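Local atomic coordinates of transcription initiation factor IIB (Methanocaldococcus jannaschii, PDB entry 5O9J), a protein that forms a HINT-fold mini-intein that probably excises itself from the transcription factor IIB precursor by protein splicing, joining the flanking segments. Residues I119-K124 and F143-I148; E78-V83 and I109-L114; K30-S35 and E45-K50; I52-F57 and M66-V71. One frame throughout, in Å; residues are numbered along the deposited sequence.

Contact 1: residues I119-K124 and F143-I148; sequences ILVLAK and FIFLKI
Two contacts grip Leu122 O, the best-held polar atom: a hydrogen bond as short as any here and the straightest, and a weaker CA-H contact. Ile144 N donates to it at 2.8 Å with a nearly straight N-H...O angle of 168°, approaching almost along the C=O axis, while Phe143 CA lies 3.3 Å from the same oxygen. Leu122 N returns a bond to Ile144 O, closing one antiparallel hydrogen-bonded pair. Leu120 and Leu146 close the second, less evenly: Leu146 N lies in the carbonyl plane of Leu120 O, whereas Leu120 N sits 36° above that of Leu146 O. Through this pairing strand 119-123 joins strand 143-154 in an antiparallel sheet of the HINT fold, and further backbone bonds tie Ile119 and Val121 to strand 96-102. On the face carrying Ile119, Val121 and Phe145, the Val121 and Phe145 side chains run alongside each other. Val121 CG2 comes within 3.6 Å of Phe145 CE2, Val121 CG1 lies over one face of the ring, and Ile119 CG2 meets its edge, 4.1 Å from Phe145 CD2. The other face is aliphatic. Ile144 CG1, in the crowded position between N and carbonyl carbon (chi1 60°), packs 3.9 Å from Leu122 CB. Leu120 CG meets Ile148 CG1 at 3.8 Å, the two chains crossing obliquely, and Leu120 also touches Ile82, Val84 and Val98. An alanine at Leu120 would remove the branch that meets Ile148 and would probably loosen this buried packing. The Leu122 and Leu146 side chains cross at about a right angle, Leu122 CD2 4.1 Å from Leu146 CD1.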
loop_
_atom_site.group_PDB
_atom_site.type_symbol
_atom_site.label_atom_id
_atom_site.label_comp_id
_atom_site.label_asym_id
_atom_site.label_seq_id
_atom_site.Cartn_x
_atom_site.Cartn_y
_atom_site.Cartn_z
ATOM N N ILE A 119 -4.276 6.945 -18.592
ATOM C CA ILE A 119 -5.549 6.605 -17.972
ATOM C C ILE A 119 -5.375 5.460 -16.982
ATOM O O ILE A 119 -5.046 4.341 -17.367
ATOM C CB ILE A 119 -6.611 6.209 -19.016
ATOM C CG1 ILE A 119 -6.872 7.371 -19.978
ATOM C CG2 ILE A 119 -7.905 5.777 -18.325
ATOM C CD1 ILE A 119 -7.983 7.094 -20.976
ATOM N N LEU A 120 -5.583 5.757 -15.705
ATOM C CA LEU A 120 -5.510 4.746 -14.664
ATOM C C LEU A 120 -6.878 4.147 -14.401
ATOM O O LEU A 120 -7.903 4.809 -14.549
ATOM C CB LEU A 120 -4.949 5.334 -13.371
ATOM C CG LEU A 120 -3.497 5.804 -13.435
ATOM C CD1 LEU A 120 -2.974 6.135 -12.036
ATOM C CD2 LEU A 120 -2.636 4.746 -14.102
ATOM N N VAL A 121 -6.885 2.877 -14.021
ATOM C CA VAL A 121 -8.117 2.228 -13.619
ATOM C C VAL A 121 -8.128 2.112 -12.105
ATOM O O VAL A 121 -7.333 1.383 -11.528
ATOM C CB VAL A 121 -8.267 0.841 -14.259
ATOM C CG1 VAL A 121 -9.647 0.255 -13.938
ATOM C CG2 VAL A 121 -8.060 0.933 -15.766
ATOM N N LEU A 122 -9.018 2.851 -11.458
ATOM C CA LEU A 122 -9.107 2.800 -10.010
ATOM C C LEU A 122 -10.327 2.010 -9.602
ATOM O O LEU A 122 -11.336 2.012 -10.301
ATOM C CB LEU A 122 -9.165 4.205 -9.409
ATOM C CG LEU A 122 -7.829 4.946 -9.275
ATOM C CD1 LEU A 122 -7.333 5.438 -10.617
ATOM C CD2 LEU A 122 -7.950 6.100 -8.290
ATOM N N ALA A 123 -10.240 1.334 -8.469
ATOM C CA ALA A 123 -11.424 0.706 -7.911
ATOM C C ALA A 123 -12.352 1.811 -7.426
ATOM O O ALA A 123 -11.907 2.897 -7.060
ATOM C CB ALA A 123 -11.064 -0.237 -6.784
ATOM N N LYS A 124 -13.648 1.545 -7.445
ATOM C CA LYS A 124 -14.599 2.499 -6.910
ATOM C C LYS A 124 -14.758 2.253 -5.410
ATOM O O LYS A 124 -15.717 1.648 -4.960
ATOM C CB LYS A 124 -15.932 2.387 -7.642
ATOM C CG LYS A 124 -16.667 3.700 -7.758
ATOM C CD LYS A 124 -17.960 3.540 -8.528
ATOM C CE LYS A 124 -18.892 4.696 -8.231
ATOM N NZ LYS A 124 -19.159 4.796 -6.767
ATOM N N PHE A 143 -15.233 -0.104 -11.289
ATOM C CA PHE A 143 -13.962 0.537 -11.610
ATOM C C PHE A 143 -14.195 1.868 -12.306
ATOM O O PHE A 143 -15.168 2.041 -13.018
ATOM C CB PHE A 143 -13.104 -0.378 -12.487
ATOM C CG PHE A 143 -12.723 -1.668 -11.816
ATOM C CD1 PHE A 143 -11.570 -1.752 -11.048
ATOM C CD2 PHE A 143 -13.531 -2.793 -11.932
ATOM C CE1 PHE A 143 -11.223 -2.940 -10.418
ATOM C CE2 PHE A 143 -13.188 -3.981 -11.305
ATOM C CZ PHE A 143 -12.030 -4.052 -10.546
ATOM N N ILE A 144 -13.303 2.818 -12.082
ATOM C CA ILE A 144 -13.439 4.118 -12.704
ATOM C C ILE A 144 -12.139 4.468 -13.414
ATOM O O ILE A 144 -11.075 3.978 -13.042
ATOM C CB ILE A 144 -13.809 5.197 -11.672
ATOM C CG1 ILE A 144 -12.735 5.293 -10.595
ATOM C CG2 ILE A 144 -15.150 4.866 -11.022
ATOM C CD1 ILE A 144 -13.088 6.238 -9.476
ATOM N N PHE A 145 -12.236 5.313 -14.435
ATOM C CA PHE A 145 -11.095 5.625 -15.296
ATOM C C PHE A 145 -10.711 7.091 -15.189
ATOM O O PHE A 145 -11.489 7.977 -15.548
ATOM C CB PHE A 145 -11.420 5.257 -16.747
ATOM C CG PHE A 145 -11.736 3.803 -16.933
ATOM C CD1 PHE A 145 -12.981 3.304 -16.603
ATOM C CD2 PHE A 145 -10.774 2.925 -17.405
ATOM C CE1 PHE A 145 -13.269 1.956 -16.754
ATOM C CE2 PHE A 145 -11.060 1.575 -17.565
ATOM C CZ PHE A 145 -12.310 1.091 -17.236
ATOM N N LEU A 146 -9.505 7.348 -14.699
ATOM C CA LEU A 146 -9.107 8.708 -14.385
ATOM C C LEU A 146 -7.735 9.039 -14.962
ATOM O O LEU A 146 -6.774 8.276 -14.786
ATOM C CB LEU A 146 -9.107 8.914 -12.868
ATOM C CG LEU A 146 -10.413 8.628 -12.116
ATOM C CD1 LEU A 146 -10.179 8.622 -10.613
ATOM C CD2 LEU A 146 -11.523 9.621 -12.485
ATOM N N LYS A 147 -7.653 10.178 -15.648
ATOM C CA LYS A 147 -6.396 10.643 -16.222
ATOM C C LYS A 147 -5.428 11.132 -15.148
ATOM O O LYS A 147 -5.829 11.781 -14.181
ATOM C CB LYS A 147 -6.634 11.776 -17.236
ATOM C CG LYS A 147 -7.135 11.329 -18.609
ATOM C CD LYS A 147 -7.168 12.506 -19.596
ATOM C CE LYS A 147 -7.717 12.098 -20.967
ATOM N NZ LYS A 147 -9.054 12.695 -21.289
ATOM N N ILE A 148 -4.152 10.824 -15.330
ATOM C CA ILE A 148 -3.112 11.392 -14.490
ATOM C C ILE A 148 -2.953 12.886 -14.799
ATOM O O ILE A 148 -2.845 13.276 -15.961
ATOM C CB ILE A 148 -1.768 10.661 -14.699
ATOM C CG1 ILE A 148 -1.876 9.204 -14.229
ATOM C CG2 ILE A 148 -0.643 11.395 -13.991
ATOM C CD1 ILE A 148 -0.630 8.375 -14.468
#

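Contact 2: residues E78-V83 and I109-L114; sequences EMFEIV and IRVDEL
Within the HINT fold, the turn that follows strand 105-110 packs against the side chains of strand 79-84, with Phe80 and Ile82 pointing at it. The turn is drawn together by Glu113 N donating to Arg110 O at 3.1 Å. Phe80 CZ reaches Asp112 CB at 3.6 Å, and Phe80 CE2 lies 3.9 Å from Asp112 CA, so the ring tip rests on the aliphatic root of the aspartate; ring and carboxylate planes are 85° apart. Val111 is shared: its CG2 lies 4.2 Å from Phe80 CD1, while its CG1 faces Ile82 CD1. That same methyl, Ile82 CD1, also lies 3.6 Å from Leu114 CD1, the two chains crossing at about a right angle. An alanine at Phe80 would remove the ring that meets Asp112 and Val111 and is likely to let the turn shift. Beyond the ring the aspartate is fixed by charge, for Arg94 forms a salt bridge with its OD2. Arg110 grips Asp112 side-on as well: NE donates to the syn lone pair of OD1 at 3.1 Å, and NH2 lies 2.6 Å from OD2, which it meets from above the carboxylate plane.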
loop_
_atom_site.group_PDB
_atom_site.type_symbol
_atom_site.label_atom_id
_atom_site.label_comp_id
_atom_site.label_asym_id
_atom_site.label_seq_id
_atom_site.Cartn_x
_atom_site.Cartn_y
_atom_site.Cartn_z
ATOM N N GLU A 78 13.284 8.652 -2.542
ATOM C CA GLU A 78 12.226 9.314 -3.295
ATOM C C GLU A 78 10.955 8.485 -3.364
ATOM O O GLU A 78 10.989 7.257 -3.293
ATOM C CB GLU A 78 12.698 9.615 -4.715
ATOM C CG GLU A 78 13.043 8.361 -5.504
ATOM C CD GLU A 78 12.897 8.552 -7.006
ATOM O OE1 GLU A 78 12.793 9.715 -7.458
ATOM O OE2 GLU A 78 12.871 7.533 -7.731
ATOM N N MET A 79 9.829 9.167 -3.508
ATOM C CA MET A 79 8.589 8.497 -3.838
ATOM C C MET A 79 7.850 9.300 -4.878
ATOM O O MET A 79 8.002 10.522 -4.952
ATOM C CB MET A 79 7.722 8.305 -2.602
ATOM C CG MET A 79 8.254 7.267 -1.633
ATOM S SD MET A 79 7.091 7.081 -0.286
ATOM C CE MET A 79 6.492 8.769 -0.209
ATOM N N PHE A 80 7.055 8.608 -5.685
ATOM C CA PHE A 80 6.262 9.259 -6.714
ATOM C C PHE A 80 4.909 9.612 -6.155
ATOM O O PHE A 80 4.262 8.785 -5.517
ATOM C CB PHE A 80 6.105 8.360 -7.936
ATOM C CG PHE A 80 7.383 8.123 -8.687
ATOM C CD1 PHE A 80 8.360 7.280 -8.176
ATOM C CD2 PHE A 80 7.601 8.726 -9.918
ATOM C CE1 PHE A 80 9.537 7.054 -8.872
ATOM C CE2 PHE A 80 8.772 8.508 -10.618
ATOM C CZ PHE A 80 9.745 7.670 -10.091
ATOM N N GLU A 81 4.488 10.848 -6.369
ATOM C CA GLU A 81 3.112 11.220 -6.085
ATOM C C GLU A 81 2.335 11.283 -7.390
ATOM O O GLU A 81 2.618 12.114 -8.246
ATOM C CB GLU A 81 3.042 12.554 -5.349
ATOM C CG GLU A 81 1.643 12.967 -4.968
ATOM C CD GLU A 81 1.589 14.386 -4.451
ATOM O OE1 GLU A 81 1.943 15.300 -5.222
ATOM O OE2 GLU A 81 1.197 14.588 -3.281
ATOM N N ILE A 82 1.381 10.372 -7.553
ATOM C CA ILE A 82 0.498 10.379 -8.714
ATOM C C ILE A 82 -0.762 11.160 -8.396
ATOM O O ILE A 82 -1.436 10.864 -7.417
ATOM C CB ILE A 82 0.086 8.958 -9.143
ATOM C CG1 ILE A 82 1.310 8.081 -9.375
ATOM C CG2 ILE A 82 -0.760 9.010 -10.407
ATOM C CD1 ILE A 82 0.954 6.629 -9.634
ATOM N N VAL A 83 -1.082 12.158 -9.214
ATOM C CA VAL A 83 -2.297 12.931 -9.004
ATOM C C VAL A 83 -3.215 12.786 -10.208
ATOM O O VAL A 83 -2.799 13.046 -11.337
ATOM C CB VAL A 83 -1.986 14.417 -8.753
ATOM C CG1 VAL A 83 -3.246 15.152 -8.344
ATOM C CG2 VAL A 83 -0.922 14.553 -7.676
ATOM N N ILE A 109 1.322 -1.072 -15.109
ATOM C CA ILE A 109 2.498 -0.280 -15.488
ATOM C C ILE A 109 3.247 0.256 -14.261
ATOM O O ILE A 109 2.633 0.837 -13.370
ATOM C CB ILE A 109 2.110 0.909 -16.391
ATOM C CG1 ILE A 109 1.404 0.418 -17.652
ATOM C CG2 ILE A 109 3.344 1.743 -16.758
ATOM C CD1 ILE A 109 2.224 -0.550 -18.473
ATOM N N ARG A 110 4.564 0.056 -14.215
ATOM C CA ARG A 110 5.393 0.641 -13.156
ATOM C C ARG A 110 5.154 2.148 -13.047
ATOM O O ARG A 110 4.919 2.817 -14.057
ATOM C CB ARG A 110 6.872 0.354 -13.409
ATOM C CG ARG A 110 7.320 -0.997 -12.892
ATOM C CD ARG A 110 8.784 -1.241 -13.187
ATOM N NE ARG A 110 9.621 -0.118 -12.782
ATOM C CZ ARG A 110 10.575 -0.188 -11.860
ATOM N NH1 ARG A 110 10.818 -1.333 -11.230
ATOM N NH2 ARG A 110 11.290 0.889 -11.572
ATOM N N VAL A 111 5.191 2.674 -11.826
ATOM C CA VAL A 111 4.831 4.071 -11.589
ATOM C C VAL A 111 5.821 5.046 -12.220
ATOM O O VAL A 111 5.466 6.191 -12.530
ATOM C CB VAL A 111 4.724 4.378 -10.081
ATOM C CG1 VAL A 111 3.562 3.605 -9.465
ATOM C CG2 VAL A 111 6.029 4.045 -9.374
ATOM N N ASP A 112 7.058 4.596 -12.417
ATOM C CA ASP A 112 8.086 5.461 -12.993
ATOM C C ASP A 112 8.019 5.476 -14.522
ATOM O O ASP A 112 8.724 6.241 -15.172
ATOM C CB ASP A 112 9.484 5.039 -12.515
ATOM C CG ASP A 112 9.844 3.616 -12.909
ATOM O OD1 ASP A 112 8.961 2.876 -13.388
ATOM O OD2 ASP A 112 11.022 3.233 -12.723
ATOM N N GLU A 113 7.151 4.640 -15.087
ATOM C CA GLU A 113 6.945 4.612 -16.532
ATOM C C GLU A 113 5.608 5.243 -16.911
ATOM O O GLU A 113 5.232 5.288 -18.084
ATOM C CB GLU A 113 7.024 3.179 -17.057
ATOM C CG GLU A 113 8.372 2.508 -16.815
ATOM C CD GLU A 113 8.483 1.142 -17.478
ATOM O OE1 GLU A 113 7.576 0.773 -18.256
ATOM O OE2 GLU A 113 9.483 0.434 -17.217
ATOM N N LEU A 114 4.891 5.736 -15.911
ATOM C CA LEU A 114 3.645 6.448 -16.158
ATOM C C LEU A 114 3.915 7.839 -16.719
ATOM O O LEU A 114 4.963 8.431 -16.460
ATOM C CB LEU A 114 2.827 6.557 -14.877
ATOM C CG LEU A 114 2.203 5.274 -14.345
ATOM C CD1 LEU A 114 1.657 5.539 -12.962
ATOM C CD2 LEU A 114 1.101 4.804 -15.278
#

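Contact 3: residues K30-S35 and E45-K50; sequences KIIENS and EIAKCK
Ile32, Ala47 and Ile31 have the most surface buried here. Ala47 is the hub. Its CB points toward the end of helix 24-33 and is met by three residues: Ile32 CG1 at 3.9 Å, Ser35 OG at 4.0 Å and Ile31 CG2 at 4.3 Å. The small methyl lets the backbones come near, with the CA atoms of Ile32 and Ala47 only 5.8 Å apart. Ile32, whose CG1 lies anti to the carbonyl carbon (chi1 -71°), spreads along the strand. Its CG1 sits at Ala47, CD1 reaches on to 4.1 Å from Glu45 O, and CG2 lies against Glu45 OE2 in van der Waals contact. Ile31 takes the other direction. Its CG2, anti to the backbone N, spans Ala47 and Cys49 and lies 4.2 Å from Cys49 CB. Together the branches of the two isoleucines run from Glu45 to Cys49, meeting residues of 45-50 that point toward the helix. The interface is thus mainly apolar, and the polar groups at its border turn to other partners. Ser35 OG bonds to the backbone N of Asn37, and Glu45 OE1 forms a salt bridge with Arg73. Ser35 N in turn donates to Ile32 O at 3.0 Å. In the HINT fold the helix end thereby lies against a sheet in which strand 44-48 runs between strands 38-41 and 70-75; Ile32 also touches Ile38 from the first, and Ile31 touches Val71 from the second.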
loop_
_atom_site.group_PDB
_atom_site.type_symbol
_atom_site.label_atom_id
_atom_site.label_comp_id
_atom_site.label_asym_id
_atom_site.label_seq_id
_atom_site.Cartn_x
_atom_site.Cartn_y
_atom_site.Cartn_z
ATOM N N LYS A 30 6.660 2.309 16.459
ATOM C CA LYS A 30 6.420 1.987 17.865
ATOM C C LYS A 30 6.696 0.514 18.155
ATOM O O LYS A 30 7.276 0.175 19.185
ATOM C CB LYS A 30 4.981 2.340 18.256
ATOM C CG LYS A 30 4.549 1.794 19.605
ATOM C CD LYS A 30 3.082 1.391 19.600
ATOM C CE LYS A 30 2.640 0.926 20.978
ATOM N NZ LYS A 30 1.543 -0.069 20.881
ATOM N N ILE A 31 6.279 -0.354 17.237
ATOM C CA ILE A 31 6.527 -1.792 17.325
ATOM C C ILE A 31 8.017 -2.147 17.334
ATOM O O ILE A 31 8.491 -2.951 18.152
ATOM C CB ILE A 31 5.878 -2.521 16.150
ATOM C CG1 ILE A 31 4.350 -2.512 16.269
ATOM C CG2 ILE A 31 6.346 -3.952 16.064
ATOM C CD1 ILE A 31 3.705 -3.221 15.110
ATOM N N ILE A 32 8.744 -1.573 16.387
ATOM C CA ILE A 32 10.157 -1.871 16.248
ATOM C C ILE A 32 10.925 -1.344 17.454
ATOM O O ILE A 32 11.710 -2.068 18.066
ATOM C CB ILE A 32 10.722 -1.284 14.956
ATOM C CG1 ILE A 32 10.186 -2.072 13.761
ATOM C CG2 ILE A 32 12.252 -1.333 14.965
ATOM C CD1 ILE A 32 10.594 -1.488 12.413
ATOM N N GLU A 33 10.660 -0.097 17.824
ATOM C CA GLU A 33 11.368 0.530 18.931
ATOM C C GLU A 33 11.095 -0.159 20.278
ATOM O O GLU A 33 11.848 0.026 21.235
ATOM C CB GLU A 33 11.015 2.021 18.983
ATOM C CG GLU A 33 11.604 2.800 17.786
ATOM C CD GLU A 33 10.848 4.086 17.446
ATOM O OE1 GLU A 33 9.946 4.489 18.221
ATOM O OE2 GLU A 33 11.175 4.703 16.401
ATOM N N ASN A 34 10.050 -0.982 20.332
ATOM C CA ASN A 34 9.698 -1.736 21.539
ATOM C C ASN A 34 10.019 -3.223 21.445
ATOM O O ASN A 34 9.754 -3.985 22.374
ATOM C CB ASN A 34 8.205 -1.586 21.852
ATOM C CG ASN A 34 7.843 -0.195 22.325
ATOM O OD1 ASN A 34 8.673 0.521 22.883
ATOM N ND2 ASN A 34 6.593 0.199 22.097
ATOM N N SER A 35 10.571 -3.643 20.317
ATOM C CA SER A 35 10.808 -5.059 20.090
ATOM C C SER A 35 12.202 -5.498 20.533
ATOM O O SER A 35 13.135 -4.691 20.632
ATOM C CB SER A 35 10.611 -5.400 18.614
ATOM O OG SER A 35 11.117 -6.691 18.323
ATOM N N GLU A 45 14.971 -3.323 8.322
ATOM C CA GLU A 45 14.745 -3.612 9.738
ATOM C C GLU A 45 13.430 -4.368 9.899
ATOM O O GLU A 45 12.379 -3.837 9.561
ATOM C CB GLU A 45 14.687 -2.318 10.543
ATOM C CG GLU A 45 15.738 -2.153 11.621
ATOM C CD GLU A 45 15.733 -0.739 12.207
ATOM O OE1 GLU A 45 15.427 0.224 11.463
ATOM O OE2 GLU A 45 16.022 -0.591 13.413
ATOM N N ILE A 46 13.480 -5.591 10.416
ATOM C CA ILE A 46 12.287 -6.418 10.517
ATOM C C ILE A 46 11.999 -6.815 11.951
ATOM O O ILE A 46 12.877 -7.321 12.647
ATOM C CB ILE A 46 12.426 -7.697 9.679
ATOM C CG1 ILE A 46 12.640 -7.347 8.209
ATOM C CG2 ILE A 46 11.209 -8.589 9.858
ATOM C CD1 ILE A 46 13.384 -8.421 7.439
ATOM N N ALA A 47 10.768 -6.589 12.393
ATOM C CA ALA A 47 10.332 -7.044 13.708
ATOM C C ALA A 47 9.154 -7.961 13.558
ATOM O O ALA A 47 8.218 -7.647 12.825
ATOM C CB ALA A 47 9.965 -5.867 14.603
ATOM N N LYS A 48 9.188 -9.095 14.243
ATOM C CA LYS A 48 8.013 -9.944 14.298
ATOM C C LYS A 48 7.111 -9.365 15.380
ATOM O O LYS A 48 7.606 -8.796 16.349
ATOM C CB LYS A 48 8.381 -11.401 14.585
ATOM C CG LYS A 48 7.958 -11.891 15.956
ATOM C CD LYS A 48 7.470 -13.324 15.864
ATOM C CE LYS A 48 6.803 -13.781 17.155
ATOM N NZ LYS A 48 6.216 -15.148 17.010
ATOM N N CYS A 49 5.796 -9.476 15.208
ATOM C CA CYS A 49 4.870 -8.892 16.176
ATOM C C CYS A 49 3.714 -9.821 16.557
ATOM O O CYS A 49 3.415 -10.794 15.861
ATOM C CB CYS A 49 4.319 -7.565 15.643
ATOM S SG CYS A 49 3.425 -7.680 14.081
ATOM N N LYS A 50 3.070 -9.500 17.676
ATOM C CA LYS A 50 2.006 -10.318 18.244
ATOM C C LYS A 50 0.753 -9.488 18.509
ATOM O O LYS A 50 0.837 -8.364 19.001
ATOM C CB LYS A 50 2.470 -10.962 19.553
ATOM C CG LYS A 50 3.660 -11.903 19.433
ATOM C CD LYS A 50 3.371 -13.092 18.527
ATOM C CE LYS A 50 3.693 -14.404 19.243
ATOM N NZ LYS A 50 3.648 -15.596 18.349
#

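Contact 4: residues I52-F57 and M66-V71; sequences IEVIAF and MPVSEV
Val68 forms the apolar centre, pointing toward strand 52-57 and meeting two residues of it. Its CG2 lies 3.8 Å from Val54 CG1, the two valines crossing obliquely, and 4.1 Å from Ile52 CG2, with the Ile52 and Val68 chains side by side. Val54 CG1 is placed there by the crowded rotamer, between the backbone N and the carbonyl carbon (chi1 71°). Farther along, Met66 CG packs 4.1 Å from Ala56 CB, and the methionine chain then bends at chi2 and chi3. The contact joins the beta hairpin of strands 52-57 and 63-67 to the residues that follow it; in the HINT fold 63-67 is an outermost strand of a four-stranded antiparallel sheet. Val54 and Met66 form a hydrogen-bonded pair: Met66 N donates to Val54 O at 2.8 Å in the carbonyl plane, while Val54 N stands 29° above the plane of Met66 O. Glu53 pairs with Pro67, and Glu53 CA makes a CA-H contact with Met66 O. Past the proline, Val68 N reaches Ile52 O at 2.9 Å in an almost perfectly straight bond (177°). At the polar edge a water continues the ladder, accepting from Ile52 N at 2.8 Å and lying 2.6 Å from Val68 O.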
loop_
_atom_site.group_PDB
_atom_site.type_symbol
_atom_site.label_atom_id
_atom_site.label_comp_id
_atom_site.label_asym_id
_atom_site.label_seq_id
_atom_site.Cartn_x
_atom_site.Cartn_y
_atom_site.Cartn_z
ATOM N N ILE A 52 -1.511 -8.182 16.476
ATOM C CA ILE A 52 -1.883 -7.126 15.550
ATOM C C ILE A 52 -2.548 -7.680 14.301
ATOM O O ILE A 52 -2.072 -8.643 13.690
ATOM C CB ILE A 52 -0.674 -6.278 15.161
ATOM C CG1 ILE A 52 -0.234 -5.455 16.376
ATOM C CG2 ILE A 52 -1.011 -5.373 13.981
ATOM C CD1 ILE A 52 0.606 -4.285 16.051
ATOM N N GLU A 53 -3.668 -7.065 13.940
ATOM C CA GLU A 53 -4.423 -7.461 12.767
ATOM C C GLU A 53 -4.729 -6.244 11.908
ATOM O O GLU A 53 -4.961 -5.157 12.428
ATOM C CB GLU A 53 -5.721 -8.167 13.176
ATOM C CG GLU A 53 -5.527 -9.303 14.170
ATOM C CD GLU A 53 -6.762 -10.175 14.324
ATOM O OE1 GLU A 53 -7.892 -9.662 14.157
ATOM O OE2 GLU A 53 -6.604 -11.383 14.606
ATOM N N VAL A 54 -4.725 -6.428 10.591
ATOM C CA VAL A 54 -5.050 -5.341 9.677
ATOM C C VAL A 54 -6.183 -5.770 8.741
ATOM O O VAL A 54 -6.412 -6.970 8.538
ATOM C CB VAL A 54 -3.811 -4.916 8.867
ATOM C CG1 VAL A 54 -3.438 -5.985 7.842
ATOM C CG2 VAL A 54 -4.017 -3.555 8.208
ATOM N N ILE A 55 -6.906 -4.801 8.189
ATOM C CA ILE A 55 -7.940 -5.113 7.207
ATOM C C ILE A 55 -7.282 -5.563 5.919
ATOM O O ILE A 55 -6.438 -4.870 5.369
ATOM C CB ILE A 55 -8.865 -3.916 6.906
ATOM C CG1 ILE A 55 -9.683 -3.557 8.141
ATOM C CG2 ILE A 55 -9.797 -4.245 5.736
ATOM C CD1 ILE A 55 -10.547 -4.708 8.666
ATOM N N ALA A 56 -7.661 -6.740 5.452
ATOM C CA ALA A 56 -7.117 -7.264 4.226
ATOM C C ALA A 56 -8.171 -8.079 3.511
ATOM O O ALA A 56 -9.178 -8.462 4.097
ATOM C CB ALA A 56 -5.887 -8.108 4.506
ATOM N N PHE A 57 -7.921 -8.340 2.238
ATOM C CA PHE A 57 -8.773 -9.179 1.414
ATOM C C PHE A 57 -8.253 -10.618 1.422
ATOM O O PHE A 57 -7.235 -10.915 0.800
ATOM C CB PHE A 57 -8.798 -8.625 -0.001
ATOM C CG PHE A 57 -9.708 -9.349 -0.900
ATOM C CD1 PHE A 57 -11.073 -9.057 -0.932
ATOM C CD2 PHE A 57 -9.215 -10.365 -1.699
ATOM C CE1 PHE A 57 -11.897 -9.758 -1.781
ATOM C CE2 PHE A 57 -10.032 -11.051 -2.522
ATOM C CZ PHE A 57 -11.374 -10.761 -2.594
ATOM N N MET A 66 -7.038 -9.569 9.487
ATOM C CA MET A 66 -6.104 -10.682 9.305
ATOM C C MET A 66 -4.818 -10.414 10.075
ATOM O O MET A 66 -4.303 -9.288 10.053
ATOM C CB MET A 66 -5.762 -10.898 7.827
ATOM C CG MET A 66 -6.950 -11.246 6.923
ATOM S SD MET A 66 -7.498 -12.942 7.152
ATOM C CE MET A 66 -6.099 -13.858 6.512
ATOM N N PRO A 67 -4.289 -11.451 10.743
ATOM C CA PRO A 67 -3.030 -11.371 11.496
ATOM C C PRO A 67 -1.865 -10.818 10.695
ATOM O O PRO A 67 -1.629 -11.241 9.565
ATOM C CB PRO A 67 -2.754 -12.834 11.867
ATOM C CG PRO A 67 -4.106 -13.445 11.963
ATOM C CD PRO A 67 -4.899 -12.789 10.852
ATOM N N VAL A 68 -1.136 -9.887 11.298
ATOM C CA VAL A 68 0.154 -9.444 10.778
ATOM C C VAL A 68 1.232 -10.260 11.489
ATOM O O VAL A 68 1.225 -10.366 12.715
ATOM C CB VAL A 68 0.375 -7.941 11.009
ATOM C CG1 VAL A 68 1.761 -7.498 10.496
ATOM C CG2 VAL A 68 -0.743 -7.133 10.334
ATOM N N SER A 69 2.141 -10.858 10.729
ATOM C CA SER A 69 3.157 -11.715 11.337
ATOM C C SER A 69 4.393 -10.913 11.716
ATOM O O SER A 69 4.980 -11.130 12.771
ATOM C CB SER A 69 3.536 -12.850 10.391
ATOM O OG SER A 69 3.945 -12.319 9.145
ATOM N N GLU A 70 4.787 -9.990 10.844
ATOM C CA GLU A 70 5.941 -9.138 11.099
ATOM C C GLU A 70 5.765 -7.780 10.423
ATOM O O GLU A 70 4.937 -7.619 9.520
ATOM C CB GLU A 70 7.234 -9.816 10.617
ATOM C CG GLU A 70 7.238 -10.148 9.135
ATOM C CD GLU A 70 8.509 -10.847 8.656
ATOM O OE1 GLU A 70 9.114 -11.631 9.427
ATOM O OE2 GLU A 70 8.892 -10.605 7.488
ATOM N N VAL A 71 6.527 -6.793 10.879
ATOM C CA VAL A 71 6.530 -5.482 10.243
ATOM C C VAL A 71 7.963 -5.120 9.907
ATOM O O VAL A 71 8.899 -5.682 10.474
ATOM C CB VAL A 71 5.924 -4.383 11.137
ATOM C CG1 VAL A 71 4.487 -4.735 11.540
ATOM C CG2 VAL A 71 6.789 -4.164 12.369
HETATM O O HOH W 1 0.449 -9.632 15.039
#

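How the contacts relate
Along the chain the contacts follow in series, contact 3, then 4, 2 and 1, and they fall into two pairs on opposite sides of the chain's centre. Contacts 3 and 4 have centres about 14 Å apart and share the sheet in which strands 44-48 and 70-75 are neighbours; Ala47 O and Val71 N, 2.7 Å apart, probably form a hydrogen bond between them. Contacts 1 and 2, with centres about 15 Å apart, share the sheet of strands 79-84 and 143-154, and Leu120 CD2 packs 3.9 Å from Leu114 CD2. Between the pairs no atoms touch, and the centres of contacts 1 and 3 are about 36 Å apart. All four lie at two ends of one largely beta intein splicing domain.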